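Local coordinates for protein pyridoxamine 5'-phosphate oxidase-related, FMN-binding (Mycobacterium smegmatis, PDB 3F7E) that probably acts as an oxidoreductase that uses the deazaflavin coenzyme F420 to reduce carbon-carbon double bonds, on a fold shared with FMN-binding pyridoxamine 5'-phosphate oxidases, at residues A[9-12]-A[13-16]; A[22-25]-A[26-30]; A[46-49]-A[50-53]; A[92-95]-A[96-100]. All coordinates share one frame; numbering follows the deposited sequence. Where two conformers were deposited one is given.

Contact 1. Residues A[9-12]-A[13-16]; sequences ESLL and ERPL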
ATOM      1  N   GLU A   9     -15.656   9.433   0.711  1.00 18.90           N
ATOM      2  CA  GLU A   9     -15.365   9.496   2.125  1.00 18.98           C
ATOM      3  C   GLU A   9     -15.855   8.228   2.832  1.00 17.95           C
ATOM      4  O   GLU A   9     -15.295   7.835   3.849  1.00 16.87           O
ATOM      5  CB  GLU A   9     -15.955  10.755   2.770  1.00 19.81           C
ATOM      6  CG  GLU A   9     -15.418  11.027   4.155  1.00 20.61           C
ATOM      7  CD  GLU A   9     -15.659  12.430   4.698  1.00 21.19           C
ATOM      8  OE1 GLU A   9     -15.329  12.635   5.862  1.00 21.64           O
ATOM      9  OE2 GLU A   9     -16.223  13.298   3.985  1.00 24.17           O
ATOM     10  N   SER A  10     -16.887   7.600   2.264  0.70 17.40           N
ATOM     11  CA  SER A  10     -17.407   6.348   2.778  0.70 17.41           C
ATOM     12  C   SER A  10     -16.337   5.267   2.953  0.70 16.03           C
ATOM     13  O   SER A  10     -16.435   4.465   3.891  0.70 16.67           O
ATOM     14  CB  SER A  10     -18.514   5.846   1.857  0.70 17.54           C
ATOM     15  OG  SER A  10     -18.097   5.901   0.509  0.70 19.99           O
ATOM     16  N   LEU A  11     -15.336   5.231   2.059  1.00 15.52           N
ATOM     17  CA  LEU A  11     -14.245   4.246   2.133  1.00 14.76           C
ATOM     18  C   LEU A  11     -13.430   4.485   3.383  1.00 13.64           C
ATOM     19  O   LEU A  11     -13.011   3.528   4.016  1.00 15.71           O
ATOM     20  CB  LEU A  11     -13.335   4.247   0.888  1.00 14.53           C
ATOM     21  CG  LEU A  11     -13.861   3.528  -0.351  1.00 14.83           C
ATOM     22  CD1 LEU A  11     -12.966   3.839  -1.528  1.00 16.84           C
ATOM     23  CD2 LEU A  11     -13.936   2.021  -0.085  1.00 15.06           C
ATOM     24  N   LEU A  12     -13.254   5.746   3.776  1.00 11.15           N
ATOM     25  CA  LEU A  12     -12.485   6.066   4.969  1.00  9.58           C
ATOM     26  C   LEU A  12     -13.264   5.819   6.242  1.00  9.30           C
ATOM     27  O   LEU A  12     -12.672   5.754   7.312  1.00 10.38           O
ATOM     28  CB  LEU A  12     -12.018   7.512   4.934  1.00  9.52           C
ATOM     29  CG  LEU A  12     -11.095   7.859   3.768  1.00 10.05           C
ATOM     30  CD1 LEU A  12     -10.735   9.340   3.840  1.00 13.53           C
ATOM     31  CD2 LEU A  12      -9.806   7.007   3.776  1.00 11.88           C
ATOM     32  N   GLU A  13     -14.599   5.728   6.136  1.00  9.26           N
ATOM     33  CA  GLU A  13     -15.429   5.442   7.312  1.00 10.73           C
ATOM     34  C   GLU A  13     -15.568   3.960   7.646  1.00 10.88           C
ATOM     35  O   GLU A  13     -16.082   3.574   8.702  1.00 13.75           O
ATOM     36  CB  GLU A  13     -16.817   6.077   7.128  1.00 11.74           C
ATOM     37  CG  GLU A  13     -16.724   7.613   7.183  1.00 15.19           C
ATOM     38  CD  GLU A  13     -18.060   8.321   6.982  1.00 21.54           C
ATOM     39  OE1 GLU A  13     -19.051   7.657   6.661  1.00 24.12           O
ATOM     40  OE2 GLU A  13     -18.121   9.558   7.138  1.00 23.62           O
ATOM     41  N   ARG A  14     -15.123   3.126   6.721  1.00  9.92           N
ATOM     42  CA  ARG A  14     -15.252   1.685   6.859  1.00  9.51           C
ATOM     43  C   ARG A  14     -14.026   1.061   7.528  1.00  9.08           C
ATOM     44  O   ARG A  14     -12.901   1.590   7.400  1.00  9.82           O
ATOM     45  CB  ARG A  14     -15.481   1.051   5.485  1.00  9.55           C
ATOM     46  CG  ARG A  14     -16.859   1.418   4.909  1.00 10.24           C
ATOM     47  CD  ARG A  14     -17.012   1.017   3.462  1.00 10.51           C
ATOM     48  NE  ARG A  14     -16.914  -0.431   3.264  1.00 10.70           N
ATOM     49  CZ  ARG A  14     -16.890  -1.032   2.073  1.00  9.85           C
ATOM     50  NH1 ARG A  14     -16.772  -2.362   1.983  1.00 10.71           N
ATOM     51  NH2 ARG A  14     -16.978  -0.308   0.961  1.00 10.48           N
ATOM     52  N   PRO A  15     -14.230  -0.085   8.222  1.00 10.11           N
ATOM     53  CA  PRO A  15     -13.101  -0.801   8.851  1.00 10.47           C
ATOM     54  C   PRO A  15     -12.324  -1.632   7.818  1.00 10.07           C
ATOM     55  O   PRO A  15     -12.339  -2.883   7.851  1.00 11.39           O
ATOM     56  CB  PRO A  15     -13.797  -1.668   9.914  1.00 12.47           C
ATOM     57  CG  PRO A  15     -15.165  -1.960   9.322  1.00 13.26           C
ATOM     58  CD  PRO A  15     -15.543  -0.713   8.523  1.00 10.92           C
ATOM     59  N   LEU A  16     -11.646  -0.921   6.915  1.00  9.05           N
ATOM     60  CA  LEU A  16     -10.832  -1.538   5.886  1.00  8.67           C
ATOM     61  C   LEU A  16      -9.358  -1.307   6.196  1.00  7.69           C
ATOM     62  O   LEU A  16      -8.995  -0.314   6.828  1.00  9.40           O
ATOM     63  CB  LEU A  16     -11.147  -0.925   4.516  1.00  8.19           C
ATOM     64  CG  LEU A  16     -12.613  -1.058   4.067  1.00  9.60           C
ATOM     65  CD1 LEU A  16     -12.798  -0.324   2.722  1.00 10.96           C
ATOM     66  CD2 LEU A  16     -13.047  -2.525   3.989  1.00 10.89           C
TER
HETATM   67  O   HOH W   1     -17.680   2.812   0.265  1.00  6.97           O

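Contact 2. Residues A[22-25]-A[26-30]; sequences TVRP and DGTPQ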
ATOM      1  N   THR A  22       5.680   5.039   3.495  1.00  6.54           N
ATOM      2  CA  THR A  22       6.603   6.022   4.024  1.00  7.42           C
ATOM      3  C   THR A  22       7.895   5.897   3.199  1.00  7.39           C
ATOM      4  O   THR A  22       8.048   4.978   2.422  1.00  7.95           O
ATOM      5  CB  THR A  22       6.887   5.778   5.522  1.00  7.98           C
ATOM      6  OG1 THR A  22       7.362   4.435   5.727  1.00  9.87           O
ATOM      7  CG2 THR A  22       5.656   6.074   6.400  1.00  8.27           C
ATOM      8  N   VAL A  23       8.824   6.830   3.386  1.00  7.41           N
ATOM      9  CA  VAL A  23      10.086   6.773   2.656  1.00  9.33           C
ATOM     10  C   VAL A  23      11.205   6.713   3.680  1.00  9.77           C
ATOM     11  O   VAL A  23      11.209   7.484   4.652  1.00 10.26           O
ATOM     12  CB  VAL A  23      10.277   7.996   1.697  1.00 11.07           C
ATOM     13  CG1 VAL A  23      11.474   7.796   0.818  1.00 12.86           C
ATOM     14  CG2 VAL A  23       9.074   8.201   0.821  1.00 14.44           C
ATOM     15  N   ARG A  24      12.151   5.804   3.435  1.00 10.31           N
ATOM     16  CA  ARG A  24      13.335   5.723   4.279  1.00 13.05           C
ATOM     17  C   ARG A  24      14.312   6.886   3.999  1.00 13.25           C
ATOM     18  O   ARG A  24      14.284   7.496   2.947  1.00 13.93           O
ATOM     19  CB  ARG A  24      14.043   4.402   4.029  1.00 13.86           C
ATOM     20  CG  ARG A  24      13.186   3.182   4.321  1.00 14.30           C
ATOM     21  CD  ARG A  24      13.878   1.858   3.956  1.00 20.34           C
ATOM     22  NE  ARG A  24      13.113   0.722   4.465  1.00 24.05           N
ATOM     23  CZ  ARG A  24      13.470  -0.026   5.511  1.00 25.35           C
ATOM     24  NH1 ARG A  24      14.596   0.228   6.174  1.00 26.58           N
ATOM     25  NH2 ARG A  24      12.692  -1.030   5.901  1.00 27.27           N
ATOM     26  N   PRO A  25      15.207   7.202   4.958  1.00 14.74           N
ATOM     27  CA  PRO A  25      16.244   8.208   4.713  1.00 16.38           C
ATOM     28  C   PRO A  25      17.093   7.961   3.469  1.00 17.70           C
ATOM     29  O   PRO A  25      17.596   8.925   2.895  1.00 19.79           O
ATOM     30  CB  PRO A  25      17.103   8.142   5.985  1.00 16.32           C
ATOM     31  CG  PRO A  25      16.116   7.757   7.046  1.00 15.82           C
ATOM     32  CD  PRO A  25      15.248   6.712   6.346  1.00 15.53           C
ATOM     33  N   ASP A  26      17.232   6.707   3.034  1.00 17.45           N
ATOM     34  CA  ASP A  26      17.983   6.391   1.807  1.00 18.08           C
ATOM     35  C   ASP A  26      17.165   6.600   0.516  1.00 17.56           C
ATOM     36  O   ASP A  26      17.646   6.325  -0.588  1.00 18.31           O
ATOM     37  CB  ASP A  26      18.597   4.979   1.882  1.00 18.89           C
ATOM     38  CG  ASP A  26      17.578   3.862   1.706  1.00 18.89           C
ATOM     39  OD1 ASP A  26      17.982   2.688   1.679  1.00 21.86           O
ATOM     40  OD2 ASP A  26      16.368   4.128   1.598  1.00 16.78           O
ATOM     41  N   GLY A  27      15.927   7.067   0.658  1.00 16.07           N
ATOM     42  CA  GLY A  27      15.129   7.399  -0.490  1.00 15.04           C
ATOM     43  C   GLY A  27      14.334   6.237  -1.059  1.00 13.33           C
ATOM     44  O   GLY A  27      13.749   6.391  -2.108  1.00 14.92           O
ATOM     45  N   THR A  28      14.337   5.078  -0.397  1.00 11.76           N
ATOM     46  CA  THR A  28      13.530   3.947  -0.877  1.00 11.27           C
ATOM     47  C   THR A  28      12.249   3.800  -0.037  1.00  9.21           C
ATOM     48  O   THR A  28      12.238   4.179   1.116  1.00  9.56           O
ATOM     49  CB  THR A  28      14.338   2.633  -0.879  1.00 11.75           C
ATOM     50  OG1 THR A  28      14.646   2.241   0.462  1.00 14.01           O
ATOM     51  CG2 THR A  28      15.666   2.776  -1.672  1.00 14.02           C
ATOM     52  N   PRO A  29      11.160   3.280  -0.625  1.00  7.75           N
ATOM     53  CA  PRO A  29       9.867   3.250   0.079  1.00  7.20           C
ATOM     54  C   PRO A  29       9.665   2.030   0.959  1.00  7.48           C
ATOM     55  O   PRO A  29      10.321   0.991   0.792  1.00  8.46           O
ATOM     56  CB  PRO A  29       8.860   3.285  -1.069  1.00  8.12           C
ATOM     57  CG  PRO A  29       9.556   2.532  -2.184  1.00  8.30           C
ATOM     58  CD  PRO A  29      11.032   2.828  -2.037  1.00  7.93           C
ATOM     59  N   GLN A  30       8.726   2.183   1.883  1.00  6.97           N
ATOM     60  CA  GLN A  30       8.248   1.135   2.779  1.00  7.33           C
ATOM     61  C   GLN A  30       6.717   1.215   2.733  1.00  6.38           C
ATOM     62  O   GLN A  30       6.176   2.321   2.714  1.00  7.87           O
ATOM     63  CB  GLN A  30       8.721   1.430   4.228  1.00  9.41           C
ATOM     64  CG  GLN A  30       8.248   0.390   5.184  1.00 12.29           C
ATOM     65  CD  GLN A  30       8.897   0.461   6.525  1.00 13.89           C
ATOM     66  OE1 GLN A  30       8.270   0.084   7.510  1.00 17.09           O
ATOM     67  NE2 GLN A  30      10.150   0.922   6.589  1.00 12.64           N
TER
HETATM   68  O   HOH W   2      10.711  -0.859   2.963  1.00 19.73           O

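Contact 3. Residues A[46-49]-A[50-53]; sequences THTT and KRQK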
ATOM      1  N   THR A  46      -1.708   3.677  14.810  1.00  7.36           N
ATOM      2  CA  THR A  46      -0.949   3.268  15.970  1.00  8.03           C
ATOM      3  C   THR A  46       0.420   2.775  15.495  1.00  8.45           C
ATOM      4  O   THR A  46       0.521   1.997  14.551  1.00  9.17           O
ATOM      5  CB  THR A  46      -1.676   2.184  16.815  1.00  8.44           C
ATOM      6  OG1 THR A  46      -0.851   1.803  17.918  1.00  9.00           O
ATOM      7  CG2 THR A  46      -2.027   0.922  15.999  1.00 10.70           C
ATOM      8  N   HIS A  47       1.474   3.275  16.146  1.00  9.09           N
ATOM      9  CA  HIS A  47       2.874   2.892  15.836  1.00 10.57           C
ATOM     10  C   HIS A  47       3.600   2.743  17.178  1.00  9.32           C
ATOM     11  O   HIS A  47       3.133   3.195  18.227  1.00  9.13           O
ATOM     12  CB  HIS A  47       3.634   4.010  15.050  1.00 12.80           C
ATOM     13  CG  HIS A  47       3.327   4.119  13.572  1.00 15.28           C
ATOM     14  ND1 HIS A  47       2.078   4.421  13.059  1.00 18.86           N
ATOM     15  CD2 HIS A  47       4.147   4.009  12.499  1.00 18.29           C
ATOM     16  CE1 HIS A  47       2.144   4.474  11.737  1.00 17.52           C
ATOM     17  NE2 HIS A  47       3.391   4.234  11.372  1.00 17.38           N
ATOM     18  N   THR A  48       4.786   2.149  17.144  1.00  9.67           N
ATOM     19  CA  THR A  48       5.704   2.331  18.271  1.00 11.20           C
ATOM     20  C   THR A  48       6.901   3.179  17.844  1.00 11.53           C
ATOM     21  O   THR A  48       7.216   3.331  16.656  1.00 13.70           O
ATOM     22  CB  THR A  48       6.214   1.035  18.902  1.00 12.39           C
ATOM     23  OG1 THR A  48       7.302   0.582  18.108  1.00 15.00           O
ATOM     24  CG2 THR A  48       5.100  -0.013  19.044  1.00 12.74           C
ATOM     25  N   THR A  49       7.584   3.718  18.835  1.00 11.04           N
ATOM     26  CA  THR A  49       8.744   4.544  18.568  1.00 12.28           C
ATOM     27  C   THR A  49      10.015   3.741  18.239  1.00 13.12           C
ATOM     28  O   THR A  49      11.078   4.331  17.998  1.00 12.85           O
ATOM     29  CB  THR A  49       9.071   5.380  19.788  1.00 12.93           C
ATOM     30  OG1 THR A  49       9.324   4.498  20.885  1.00 13.35           O
ATOM     31  CG2 THR A  49       7.913   6.335  20.126  1.00 14.20           C
ATOM     32  N   LYS A  50       9.889   2.416  18.228  0.60 13.47           N
ATOM     33  CA  LYS A  50      11.052   1.534  18.124  0.60 14.51           C
ATOM     34  C   LYS A  50      11.266   0.880  16.759  0.60 14.22           C
ATOM     35  O   LYS A  50      12.277   0.187  16.556  0.60 14.57           O
ATOM     36  CB  LYS A  50      10.978   0.451  19.202  0.60 16.07           C
ATOM     37  CG  LYS A  50      11.142   0.966  20.629  0.60 19.03           C
ATOM     38  CD  LYS A  50      11.480  -0.171  21.578  0.60 23.59           C
ATOM     39  CE  LYS A  50      11.920   0.357  22.939  0.60 24.98           C
ATOM     40  NZ  LYS A  50      11.650  -0.634  24.025  0.60 27.68           N
ATOM     41  N   ARG A  51      10.324   1.069  15.834  1.00 14.35           N
ATOM     42  CA  ARG A  51      10.418   0.475  14.485  1.00 14.96           C
ATOM     43  C   ARG A  51      10.798   1.460  13.384  1.00 12.64           C
ATOM     44  O   ARG A  51      10.717   2.681  13.568  1.00 11.85           O
ATOM     45  CB  ARG A  51       9.108  -0.211  14.056  1.00 17.21           C
ATOM     46  CG  ARG A  51       8.345  -1.013  15.093  1.00 23.04           C
ATOM     47  CD  ARG A  51       8.778  -2.484  15.200  1.00 28.71           C
ATOM     48  NE  ARG A  51       9.081  -3.193  13.942  1.00 29.21           N
ATOM     49  CZ  ARG A  51       8.303  -4.115  13.372  1.00 36.53           C
ATOM     50  NH1 ARG A  51       7.132  -4.434  13.907  1.00 32.10           N
ATOM     51  NH2 ARG A  51       8.691  -4.712  12.249  1.00 32.12           N
ATOM     52  N   GLN A  52      11.159   0.912  12.221  1.00 12.33           N
ATOM     53  CA  GLN A  52      11.631   1.709  11.104  1.00 12.51           C
ATOM     54  C   GLN A  52      10.568   2.675  10.591  1.00 11.76           C
ATOM     55  O   GLN A  52      10.902   3.779  10.168  1.00 10.94           O
ATOM     56  CB  GLN A  52      12.123   0.827   9.950  1.00 14.06           C
ATOM     57  CG  GLN A  52      12.823   1.606   8.857  1.00 15.16           C
ATOM     58  CD  GLN A  52      14.065   2.343   9.347  1.00 14.97           C
ATOM     59  OE1 GLN A  52      14.914   1.769  10.057  1.00 18.30           O
ATOM     60  NE2 GLN A  52      14.181   3.618   8.971  1.00 14.87           N
ATOM     61  N   LYS A  53       9.301   2.249  10.584  1.00 11.82           N
ATOM     62  CA  LYS A  53       8.244   3.119  10.059  1.00 12.23           C
ATOM     63  C   LYS A  53       8.216   4.450  10.815  1.00 10.54           C
ATOM     64  O   LYS A  53       8.038   5.514  10.225  1.00 10.42           O
ATOM     65  CB  LYS A  53       6.859   2.470  10.200  1.00 14.77           C
ATOM     66  CG  LYS A  53       6.716   1.028   9.850  1.00 20.67           C
ATOM     67  CD  LYS A  53       5.412   0.493  10.428  1.00 24.18           C
ATOM     68  CE  LYS A  53       5.284  -1.011  10.283  1.00 25.94           C
ATOM     69  NZ  LYS A  53       3.941  -1.446  10.770  1.00 27.03           N
TER

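Contact 4. Residues A[92-95]-A[96-100]; sequences GAFY and LKLND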
ATOM      1  N   GLY A  92      -1.928   2.431  25.727  1.00 11.20           N
ATOM      2  CA  GLY A  92      -2.466   1.639  24.625  1.00 11.48           C
ATOM      3  C   GLY A  92      -3.941   1.878  24.350  1.00 11.03           C
ATOM      4  O   GLY A  92      -4.550   1.145  23.580  1.00 11.46           O
ATOM      5  N   ALA A  93      -4.508   2.913  24.966  1.00 11.49           N
ATOM      6  CA  ALA A  93      -5.906   3.216  24.777  1.00 11.42           C
ATOM      7  C   ALA A  93      -6.278   3.488  23.320  1.00 10.27           C
ATOM      8  O   ALA A  93      -7.348   3.056  22.864  1.00 11.33           O
ATOM      9  CB  ALA A  93      -6.311   4.400  25.643  1.00 12.44           C
ATOM     10  N   PHE A  94      -5.436   4.210  22.573  1.00  9.74           N
ATOM     11  CA  PHE A  94      -5.753   4.481  21.188  1.00  8.77           C
ATOM     12  C   PHE A  94      -5.679   3.182  20.370  1.00  8.86           C
ATOM     13  O   PHE A  94      -6.546   2.903  19.531  1.00  9.39           O
ATOM     14  CB  PHE A  94      -4.875   5.584  20.565  1.00  8.59           C
ATOM     15  CG  PHE A  94      -5.144   5.749  19.106  1.00  7.76           C
ATOM     16  CD1 PHE A  94      -6.282   6.399  18.658  1.00  9.68           C
ATOM     17  CD2 PHE A  94      -4.312   5.147  18.178  1.00  9.78           C
ATOM     18  CE1 PHE A  94      -6.556   6.496  17.274  1.00 11.31           C
ATOM     19  CE2 PHE A  94      -4.567   5.242  16.835  1.00 10.88           C
ATOM     20  CZ  PHE A  94      -5.702   5.898  16.366  1.00 10.59           C
ATOM     21  N   TYR A  95      -4.618   2.403  20.592  1.00  9.48           N
ATOM     22  CA  TYR A  95      -4.515   1.079  19.974  1.00  9.93           C
ATOM     23  C   TYR A  95      -5.822   0.282  20.183  1.00 10.45           C
ATOM     24  O   TYR A  95      -6.335  -0.366  19.252  1.00 10.85           O
ATOM     25  CB  TYR A  95      -3.297   0.367  20.583  1.00 11.61           C
ATOM     26  CG  TYR A  95      -3.061  -1.079  20.184  1.00 13.80           C
ATOM     27  CD1 TYR A  95      -3.830  -2.109  20.713  1.00 15.29           C
ATOM     28  CD2 TYR A  95      -2.026  -1.413  19.311  1.00 15.84           C
ATOM     29  CE1 TYR A  95      -3.579  -3.448  20.358  1.00 19.01           C
ATOM     30  CE2 TYR A  95      -1.775  -2.723  18.946  1.00 18.68           C
ATOM     31  CZ  TYR A  95      -2.556  -3.736  19.469  1.00 19.59           C
ATOM     32  OH  TYR A  95      -2.291  -5.041  19.101  1.00 23.37           O
ATOM     33  N   LEU A  96      -6.363   0.302  21.403  1.00 10.18           N
ATOM     34  CA  LEU A  96      -7.585  -0.455  21.678  1.00 11.52           C
ATOM     35  C   LEU A  96      -8.819   0.129  20.993  1.00 11.75           C
ATOM     36  O   LEU A  96      -9.700  -0.624  20.578  1.00 12.07           O
ATOM     37  CB  LEU A  96      -7.813  -0.572  23.181  1.00 12.73           C
ATOM     38  CG  LEU A  96      -6.839  -1.476  23.932  1.00 14.99           C
ATOM     39  CD1 LEU A  96      -7.236  -1.550  25.401  1.00 18.75           C
ATOM     40  CD2 LEU A  96      -6.835  -2.894  23.321  1.00 16.68           C
ATOM     41  N   LYS A  97      -8.897   1.453  20.861  1.00 12.47           N
ATOM     42  CA  LYS A  97      -9.968   2.037  20.047  1.00 13.11           C
ATOM     43  C   LYS A  97      -9.936   1.586  18.580  1.00 12.87           C
ATOM     44  O   LYS A  97     -10.993   1.340  17.980  1.00 13.16           O
ATOM     45  CB  LYS A  97      -9.910   3.551  20.116  1.00 14.07           C
ATOM     46  CG  LYS A  97     -10.326   4.137  21.447  1.00 15.08           C
ATOM     47  CD  LYS A  97     -10.329   5.669  21.365  1.00 18.28           C
ATOM     48  CE  LYS A  97     -10.725   6.298  22.684  1.00 20.02           C
ATOM     49  NZ  LYS A  97     -12.165   6.096  22.927  1.00 22.80           N
ATOM     50  N   LEU A  98      -8.734   1.485  17.998  1.00 11.95           N
ATOM     51  CA  LEU A  98      -8.602   0.990  16.606  1.00 12.76           C
ATOM     52  C   LEU A  98      -9.049  -0.462  16.535  1.00 12.27           C
ATOM     53  O   LEU A  98      -9.832  -0.837  15.667  1.00 12.61           O
ATOM     54  CB  LEU A  98      -7.174   1.142  16.026  1.00 12.75           C
ATOM     55  CG  LEU A  98      -6.763   2.533  15.583  1.00 12.86           C
ATOM     56  CD1 LEU A  98      -5.358   2.400  15.050  1.00 15.16           C
ATOM     57  CD2 LEU A  98      -7.690   2.908  14.484  1.00 14.20           C
ATOM     58  N   ASN A  99      -8.614  -1.285  17.486  1.00 11.42           N
ATOM     59  CA  ASN A  99      -9.065  -2.673  17.505  1.00 12.31           C
ATOM     60  C   ASN A  99     -10.586  -2.762  17.558  1.00 13.20           C
ATOM     61  O   ASN A  99     -11.208  -3.562  16.831  1.00 13.25           O
ATOM     62  CB  ASN A  99      -8.478  -3.435  18.677  1.00 11.97           C
ATOM     63  CG  ASN A  99      -8.937  -4.861  18.680  1.00 12.55           C
ATOM     64  OD1 ASN A  99      -8.510  -5.645  17.837  1.00 12.27           O
ATOM     65  ND2 ASN A  99      -9.871  -5.187  19.570  1.00 13.00           N
ATOM     66  N   ASP A 100     -11.190  -1.919  18.397  1.00 13.61           N
ATOM     67  CA  ASP A 100     -12.647  -1.889  18.517  1.00 15.81           C
ATOM     68  C   ASP A 100     -13.312  -1.492  17.193  1.00 14.70           C
ATOM     69  O   ASP A 100     -14.334  -2.090  16.809  1.00 16.86           O
ATOM     70  CB  ASP A 100     -13.050  -0.933  19.623  1.00 17.08           C
ATOM     71  CG  ASP A 100     -14.504  -1.086  20.028  1.00 21.53           C
ATOM     72  OD1 ASP A 100     -14.966  -2.225  20.266  1.00 24.53           O
ATOM     73  OD2 ASP A 100     -15.173  -0.048  20.112  1.00 26.82           O
TER

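Contact 1. Residues A[9-12]-A[13-16]
E13 N, near the end of the short helix 9-13, is shared between two carbonyls of the preceding turn, E9 O and S10 O, each 3.2 Å away and each bound only weakly, at N-H...O angles of 131° and 133°. The next amide, R14 N, makes a straighter but long and weak bond of 3.5 Å to L11 O, so the last turn is loosely held before the chain turns off through P15, the centre of an inverse gamma turn. R14 folds back along this helix end. Its CG packs against S10 O at 3.2 Å, and a bend at chi3 (62°) brings the guanidinium round toward L11, whose CD2 lies 4.0 Å from R14 NH2. CD1 of L16 sits over the centre of one guanidinium face, 4.1 Å above the plane, and also touches L11 CD2 at 3.8 Å. Both methyls lie on one side of the flat group, L11 CD2 approaching it obliquely near NH2. A water in the plane of the guanidinium, at its edge, accepts from R14 NH2 and is hydrogen-bonded to S10 OG, while a salt bridge from NH2 to D69 holds the charged end. One turn apart, E9 OE1 and E13 OE2 are separated by 4.3 Å; the hydrogen bond of E9 OE1 to W38 probably offsets some of their mutual repulsion. L11 and L12 both pack on L77, toward the sheet. This is a frayed helix C-terminus, followed by an inverse gamma turn at P15 that leads into strand 18-23 of the family's antiparallel sheet.

Contact 2. Residues A[22-25]-A[26-30]
T22 pairs with Q30 through two backbone bonds of 2.9 Å, T22 N to Q30 O and Q30 N to T22 O. Their side chains run side by side, T22 OG1 resting 3.6 Å from Q30 CB, and OG1 itself is hydrogen-bonded to N56 of helix 52-59. V23 faces P29 in a non-hydrogen-bonded pair, and its CG1, anti to the backbone N (chi1 -171°), extends toward the turn, 3.8 Å from G27 C; across the dimer V23 packs on P29 of the second subunit. Beyond the last bridge, R24 N donates to T28 O at 2.8 Å. The extended side chain then passes T28 OG1, and Q30 NE2 lies over one face of the guanidinium, 3.3 Å from R24 NH2, with the amide plane inclined by 34°. NE2 and NH2 are both donors and make no hydrogen bond; Q30 OE1 is bound by N32, and a water joins R24 NE to P29 O. P25 and D26 are the central residues of the turn, where D26 OD2 accepts from T28 N (3.0 Å) and, on its syn side, from T28 OG1 (2.8 Å). With G27 N bonded to R24 O and G27 at positive phi, this is a type I turn plus G1 bulge, accompanied by an Asx turn, at the tip of an antiparallel beta hairpin.

Contact 3. Residues A[46-49]-A[50-53]
K50 N donates to T48 OG1 over 3.2 Å at an N-H...O angle of 161°, an ST turn where the chain leaves strand 43-48. The hydroxyl can reach that amide because OG1 stands between the backbone N and the carbonyl carbon of T48 (chi1 82°). CB of K50 lies 3.8 Å from the same oxygen, and its CG runs past T49 OG1 at 4.0 Å, the two side chains crossing at a slant. Beyond CG the lysine is extended and carries NZ away from the turn to a salt bridge with D115 of its own chain. R51, at the N-cap position of helix 52-59, lays its CG against T48 OG1 at 3.6 Å. Bends at chi2 and chi3 then turn the guanidinium outward, where NH1 is hydrogen-bonded to a backbone carbonyl, Q129 O of the second subunit. K53, on the first turn of the helix, comes back toward the strand: its CB meets the edge of the H47 ring near the ring plane, 3.9 Å from CD2 and 4.1 Å from NE2. Chemically, the T48 hydroxyl accepts from the K50 amide and is bordered by the aliphatic carbons of K50 and R51. H47 NE2 is buried without a polar partner beside the aliphatic part of K53, whose NZ is 5.7 Å away, a setting that would probably disfavour a charged imidazole.

Contact 4. Residues A[92-95]-A[96-100]
Four successive backbone bonds of 3.0 Å hold this turn of helix 93-101: L96 N to G92 O, K97 N to A93 O, L98 N to F94 O and N99 N to Y95 O, with N-H...O angles rising from 153° to 166°. The first lies in the plane of the G92 carbonyl, at the N-cap, where positive phi suits glycine. D89 supports the same helix start from outside, its two carboxylate oxygens accepting from the amides of F94 and Y95. Farther along, N99 turns its amide group away from the helix to bind L106 N through OD1 and G104 O through ND2, tying the helix to the loop that follows. Around this polar frame, the main apolar meeting is between F94 and L98, one turn apart. With CG anti to the backbone N (chi1 175°), F94 swings its ring along the helix, and L98 CD1 approaches CE2 obliquely at 3.4 Å while L98 CG lies 3.6 Å from CZ. Y95 has a looser neighbour: the edge of its ring stands near L96 N, and CD1 is 4.1 Å from L96 CD2. L96 CG in turn packs 3.5 Å from G92 O, alongside the first bond of the series. The chemistry implies a helix whose start gains hydrogen-bond acceptors from an aspartate, which would probably favour the positive end of the helix dipole, and whose F94 and L98 form an apolar pair, bordered by I118 of strand 116-127 and T46 of strand 43-48.

How the contacts relate
The four contacts follow one another along the chain and mark points where helices and a hairpin join one antiparallel sheet. Contacts 2 and 3 meet directly, their centres about 14 Å apart: Q30 OE1 lies 3.0 Å from K53 CG, and R24 NH1 packs 3.5 Å from Q52 CG, so the hairpin tip leans on the start of helix 52-59. Contacts 3 and 4 also touch, T46 CG2 lying 3.8 Å from L98 CD1. Contact 1 stands apart, with centres about 27 Å from contact 2 and about 17 Å from contact 4. The second subunit reaches contacts 2 and 3, whereas contacts 1 and 4 touch no other chain of the dimer.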